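Local coordinates for methanogen homoaconitase large subunit (Methanocaldococcus jannaschii, PDB 4KP2), which forms, with a small subunit, an iron-sulfur hydro-lyase that interconverts (R)-homocitrate, cis-homoaconitate and homoisocitrate in 2-oxosuberate biosynthesis, at residues A[45-56]-A[127-138]. Sequence-based numbering, arbitrary orientation.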
loop_
_atom_site.group_PDB
_atom_site.type_symbol
_atom_site.label_atom_id
_atom_site.label_comp_id
_atom_site.label_asym_id
_atom_site.label_seq_id
_atom_site.Cartn_x
_atom_site.Cartn_y
_atom_site.Cartn_z
ATOM N N VAL A 45 5.193 34.675 -19.478
ATOM C CA VAL A 45 4.101 34.567 -18.517
ATOM C C VAL A 45 4.597 34.367 -17.089
ATOM O O VAL A 45 5.413 33.485 -16.822
ATOM C CB VAL A 45 3.159 33.403 -18.876
ATOM C CG1 VAL A 45 2.009 33.324 -17.885
ATOM C CG2 VAL A 45 2.637 33.564 -20.291
ATOM N N GLU A 46 4.101 35.191 -16.172
ATOM C CA GLU A 46 4.387 35.010 -14.756
ATOM C C GLU A 46 3.569 33.839 -14.229
ATOM O O GLU A 46 2.359 33.777 -14.430
ATOM C CB GLU A 46 4.069 36.282 -13.969
ATOM C CG GLU A 46 4.956 37.465 -14.322
ATOM C CD GLU A 46 4.711 38.665 -13.428
ATOM O OE1 GLU A 46 3.759 38.619 -12.619
ATOM O OE2 GLU A 46 5.473 39.648 -13.534
ATOM N N VAL A 47 4.237 32.908 -13.557
ATOM C CA VAL A 47 3.586 31.685 -13.098
ATOM C C VAL A 47 2.849 31.885 -11.776
ATOM O O VAL A 47 3.406 32.414 -10.813
ATOM C CB VAL A 47 4.600 30.534 -12.965
ATOM C CG1 VAL A 47 3.903 29.251 -12.545
ATOM C CG2 VAL A 47 5.335 30.336 -14.280
ATOM N N ASP A 48 1.590 31.458 -11.743
ATOM C CA ASP A 48 0.758 31.594 -10.552
ATOM C C ASP A 48 0.929 30.418 -9.597
ATOM O O ASP A 48 0.715 30.551 -8.394
ATOM C CB ASP A 48 -0.714 31.726 -10.945
ATOM C CG ASP A 48 -1.015 33.032 -11.641
ATOM O OD1 ASP A 48 -0.464 34.067 -11.215
ATOM O OD2 ASP A 48 -1.799 33.023 -12.613
ATOM N N LEU A 49 1.311 29.265 -10.137
ATOM C CA LEU A 49 1.432 28.057 -9.331
ATOM C C LEU A 49 2.455 27.088 -9.921
ATOM O O LEU A 49 2.358 26.700 -11.084
ATOM C CB LEU A 49 0.069 27.373 -9.208
ATOM C CG LEU A 49 -0.126 26.388 -8.056
ATOM C CD1 LEU A 49 0.040 27.104 -6.727
ATOM C CD2 LEU A 49 -1.492 25.727 -8.144
ATOM N N ALA A 50 3.434 26.700 -9.109
ATOM C CA ALA A 50 4.473 25.771 -9.544
ATOM C C ALA A 50 4.503 24.532 -8.655
ATOM O O ALA A 50 4.501 24.637 -7.429
ATOM C CB ALA A 50 5.828 26.459 -9.552
ATOM N N MET A 51 4.533 23.357 -9.275
ATOM C CA MET A 51 4.468 22.104 -8.527
ATOM C C MET A 51 5.356 20.997 -9.094
ATOM O O MET A 51 5.382 20.761 -10.301
ATOM C CB MET A 51 3.017 21.621 -8.425
ATOM C CG MET A 51 2.866 20.138 -8.123
ATOM S SD MET A 51 2.518 19.166 -9.602
ATOM C CE MET A 51 3.625 17.781 -9.351
ATOM N N THR A 52 6.083 20.326 -8.205
ATOM C CA THR A 52 6.868 19.150 -8.564
ATOM C C THR A 52 6.653 18.041 -7.538
ATOM O O THR A 52 6.472 18.309 -6.349
ATOM C CB THR A 52 8.370 19.471 -8.654
ATOM O OG1 THR A 52 8.778 20.197 -7.489
ATOM C CG2 THR A 52 8.665 20.304 -9.894
ATOM N N HIS A 53 6.668 16.794 -7.999
ATOM C CA HIS A 53 6.457 15.654 -7.109
ATOM C C HIS A 53 7.768 14.948 -6.765
ATOM O O HIS A 53 8.840 15.361 -7.208
ATOM C CB HIS A 53 5.455 14.668 -7.716
ATOM C CG HIS A 53 5.823 14.196 -9.091
ATOM N ND1 HIS A 53 6.768 13.219 -9.315
ATOM C CD2 HIS A 53 5.368 14.566 -10.311
ATOM C CE1 HIS A 53 6.881 13.009 -10.614
ATOM N NE2 HIS A 53 6.043 13.813 -11.242
ATOM N N ASP A 54 7.670 13.876 -5.981
ATOM C CA ASP A 54 8.844 13.164 -5.474
ATOM C C ASP A 54 9.761 12.625 -6.571
ATOM O O ASP A 54 10.929 12.328 -6.322
ATOM C CB ASP A 54 8.421 12.026 -4.543
ATOM C CG ASP A 54 7.477 11.045 -5.209
ATOM O OD1 ASP A 54 6.645 11.485 -6.030
ATOM O OD2 ASP A 54 7.567 9.836 -4.913
ATOM N N GLY A 55 9.229 12.499 -7.780
ATOM C CA GLY A 55 10.005 12.004 -8.901
ATOM C C GLY A 55 10.676 13.111 -9.691
ATOM O O GLY A 55 11.645 12.868 -10.411
ATOM N N THR A 56 10.167 14.333 -9.554
ATOM C CA THR A 56 10.684 15.460 -10.324
ATOM C C THR A 56 11.228 16.596 -9.456
ATOM O O THR A 56 11.984 17.439 -9.938
ATOM C CB THR A 56 9.622 16.016 -11.293
ATOM O OG1 THR A 56 8.421 16.318 -10.572
ATOM C CG2 THR A 56 9.314 14.995 -12.377
ATOM N N TYR A 127 -5.664 24.554 -4.176
ATOM C CA TYR A 127 -4.759 25.521 -4.797
ATOM C C TYR A 127 -5.262 26.161 -6.091
ATOM O O TYR A 127 -5.416 27.380 -6.163
ATOM C CB TYR A 127 -3.380 24.896 -5.024
ATOM C CG TYR A 127 -2.666 24.512 -3.749
ATOM C CD1 TYR A 127 -2.083 25.479 -2.941
ATOM C CD2 TYR A 127 -2.573 23.185 -3.353
ATOM C CE1 TYR A 127 -1.428 25.135 -1.775
ATOM C CE2 TYR A 127 -1.919 22.831 -2.188
ATOM C CZ TYR A 127 -1.350 23.812 -1.402
ATOM O OH TYR A 127 -0.698 23.467 -0.241
ATOM N N VAL A 128 -5.506 25.340 -7.107
ATOM C CA VAL A 128 -5.809 25.837 -8.451
ATOM C C VAL A 128 -7.058 26.715 -8.543
ATOM O O VAL A 128 -8.180 26.247 -8.347
ATOM C CB VAL A 128 -5.944 24.684 -9.463
ATOM C CG1 VAL A 128 -6.299 25.229 -10.836
ATOM C CG2 VAL A 128 -4.657 23.877 -9.522
ATOM N N LEU A 129 -6.847 27.990 -8.855
ATOM C CA LEU A 129 -7.942 28.924 -9.091
ATOM C C LEU A 129 -8.079 29.193 -10.585
ATOM O O LEU A 129 -7.114 29.037 -11.331
ATOM C CB LEU A 129 -7.697 30.237 -8.346
ATOM C CG LEU A 129 -7.881 30.223 -6.829
ATOM C CD1 LEU A 129 -7.558 31.591 -6.247
ATOM C CD2 LEU A 129 -9.295 29.809 -6.473
ATOM N N PRO A 130 -9.285 29.583 -11.030
ATOM C CA PRO A 130 -9.511 29.925 -12.439
ATOM C C PRO A 130 -8.594 31.046 -12.926
ATOM O O PRO A 130 -8.085 31.822 -12.119
ATOM C CB PRO A 130 -10.967 30.395 -12.449
ATOM C CG PRO A 130 -11.597 29.649 -11.330
ATOM C CD PRO A 130 -10.543 29.567 -10.263
ATOM N N ASN A 131 -8.386 31.102 -14.241
ATOM C CA ASN A 131 -7.557 32.122 -14.890
ATOM C C ASN A 131 -6.068 32.062 -14.540
ATOM O O ASN A 131 -5.282 32.890 -15.005
ATOM C CB ASN A 131 -8.109 33.531 -14.636
ATOM C CG ASN A 131 -9.568 33.663 -15.017
ATOM O OD1 ASN A 131 -10.067 32.933 -15.873
ATOM N ND2 ASN A 131 -10.262 34.598 -14.380
ATOM N N MET A 132 -5.680 31.081 -13.732
ATOM C CA MET A 132 -4.286 30.930 -13.328
ATOM C C MET A 132 -3.402 30.423 -14.461
ATOM O O MET A 132 -3.890 29.971 -15.497
ATOM C CB MET A 132 -4.166 29.964 -12.148
ATOM C CG MET A 132 -4.286 30.602 -10.776
ATOM S SD MET A 132 -3.842 29.432 -9.477
ATOM C CE MET A 132 -4.011 30.449 -8.015
ATOM N N PHE A 133 -2.094 30.514 -14.250
ATOM C CA PHE A 133 -1.127 29.835 -15.100
ATOM C C PHE A 133 -0.410 28.803 -14.242
ATOM O O PHE A 133 0.473 29.144 -13.455
ATOM C CB PHE A 133 -0.125 30.826 -15.688
ATOM C CG PHE A 133 0.896 30.190 -16.589
ATOM C CD1 PHE A 133 0.634 30.006 -17.936
ATOM C CD2 PHE A 133 2.118 29.774 -16.089
ATOM C CE1 PHE A 133 1.570 29.421 -18.766
ATOM C CE2 PHE A 133 3.057 29.186 -16.916
ATOM C CZ PHE A 133 2.783 29.010 -18.255
ATOM N N VAL A 134 -0.800 27.542 -14.388
ATOM C CA VAL A 134 -0.274 26.481 -13.537
ATOM C C VAL A 134 0.831 25.677 -14.216
ATOM O O VAL A 134 0.602 25.004 -15.220
ATOM C CB VAL A 134 -1.391 25.528 -13.074
ATOM C CG1 VAL A 134 -0.816 24.414 -12.212
ATOM C CG2 VAL A 134 -2.461 26.296 -12.319
ATOM N N ALA A 135 2.032 25.755 -13.655
ATOM C CA ALA A 135 3.170 25.012 -14.176
ATOM C C ALA A 135 3.469 23.822 -13.276
ATOM O O ALA A 135 3.468 23.944 -12.052
ATOM C CB ALA A 135 4.381 25.916 -14.279
ATOM N N GLY A 136 3.724 22.670 -13.883
ATOM C CA GLY A 136 3.960 21.462 -13.117
ATOM C C GLY A 136 5.015 20.547 -13.704
ATOM O O GLY A 136 5.163 20.445 -14.922
ATOM N N GLY A 137 5.754 19.879 -12.824
ATOM C CA GLY A 137 6.746 18.904 -13.238
ATOM C C GLY A 137 6.105 17.546 -13.442
ATOM O O GLY A 137 6.520 16.551 -12.846
ATOM N N ASP A 138 5.082 17.512 -14.287
ATOM C CA ASP A 138 4.339 16.291 -14.550
ATOM C C ASP A 138 3.657 16.408 -15.907
ATOM O O ASP A 138 3.168 17.477 -16.273
ATOM C CB ASP A 138 3.298 16.056 -13.455
ATOM C CG ASP A 138 2.639 14.696 -13.556
ATOM O OD1 ASP A 138 1.614 14.582 -14.259
ATOM O OD2 ASP A 138 3.145 13.743 -12.925
#
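F133 lays one ring face under V45, whose CG1 sits 3.8 Å from the F133 ring centroid and 21° off the ring normal, a CH-pi contact displaced toward the rim. V47 meets the same ring at its edge, with CG2 near the ring plane. The contact joins the two adjacent inner strands, 49-53 and 133-136, of a five-stranded parallel sheet of order 3-2-1-4-5, in the alpha-beta-alpha sandwich of the aconitase family; the N-to-C directions of the strands differ by 20°. The register is fixed by alternating backbone bonds: A135 N to L49 O, M51 N to A135 O, and G137 N to M51 O at 2.7 Å. Just before the ladder, D48 OD2 takes the N-H of F133 at 3.0 Å, on the anti side of the carboxylate and 23° out of its plane, while D48 N donates to F133 O; D48 OD1 is engaged by K32 in a salt bridge. Side chains then divide between the two sheet faces. L49 and M51 point to the face covered by helix 119-126, where L49 CD2 reaches Y127 CB at 3.7 Å and also touches V128 CG2. On the other face A135 CB packs against V47 CG1 at 3.8 Å, and helix 156-165 covers A50 and A135. At the C-terminal ends, G137 is the centre of an inverse gamma turn leading to D138, whose side chain lies about 6 Å from that of C383, a predicted [4Fe-4S] ligand; D138 OD1 is hydrogen-bonded to H120 NE2 and to H140 N. T56 OG1 stands over the centre of the H53 ring, accepts the backbone N-H of H53, and donates to G137 O at 3.0 Å, in the carbonyl plane on a lone pair.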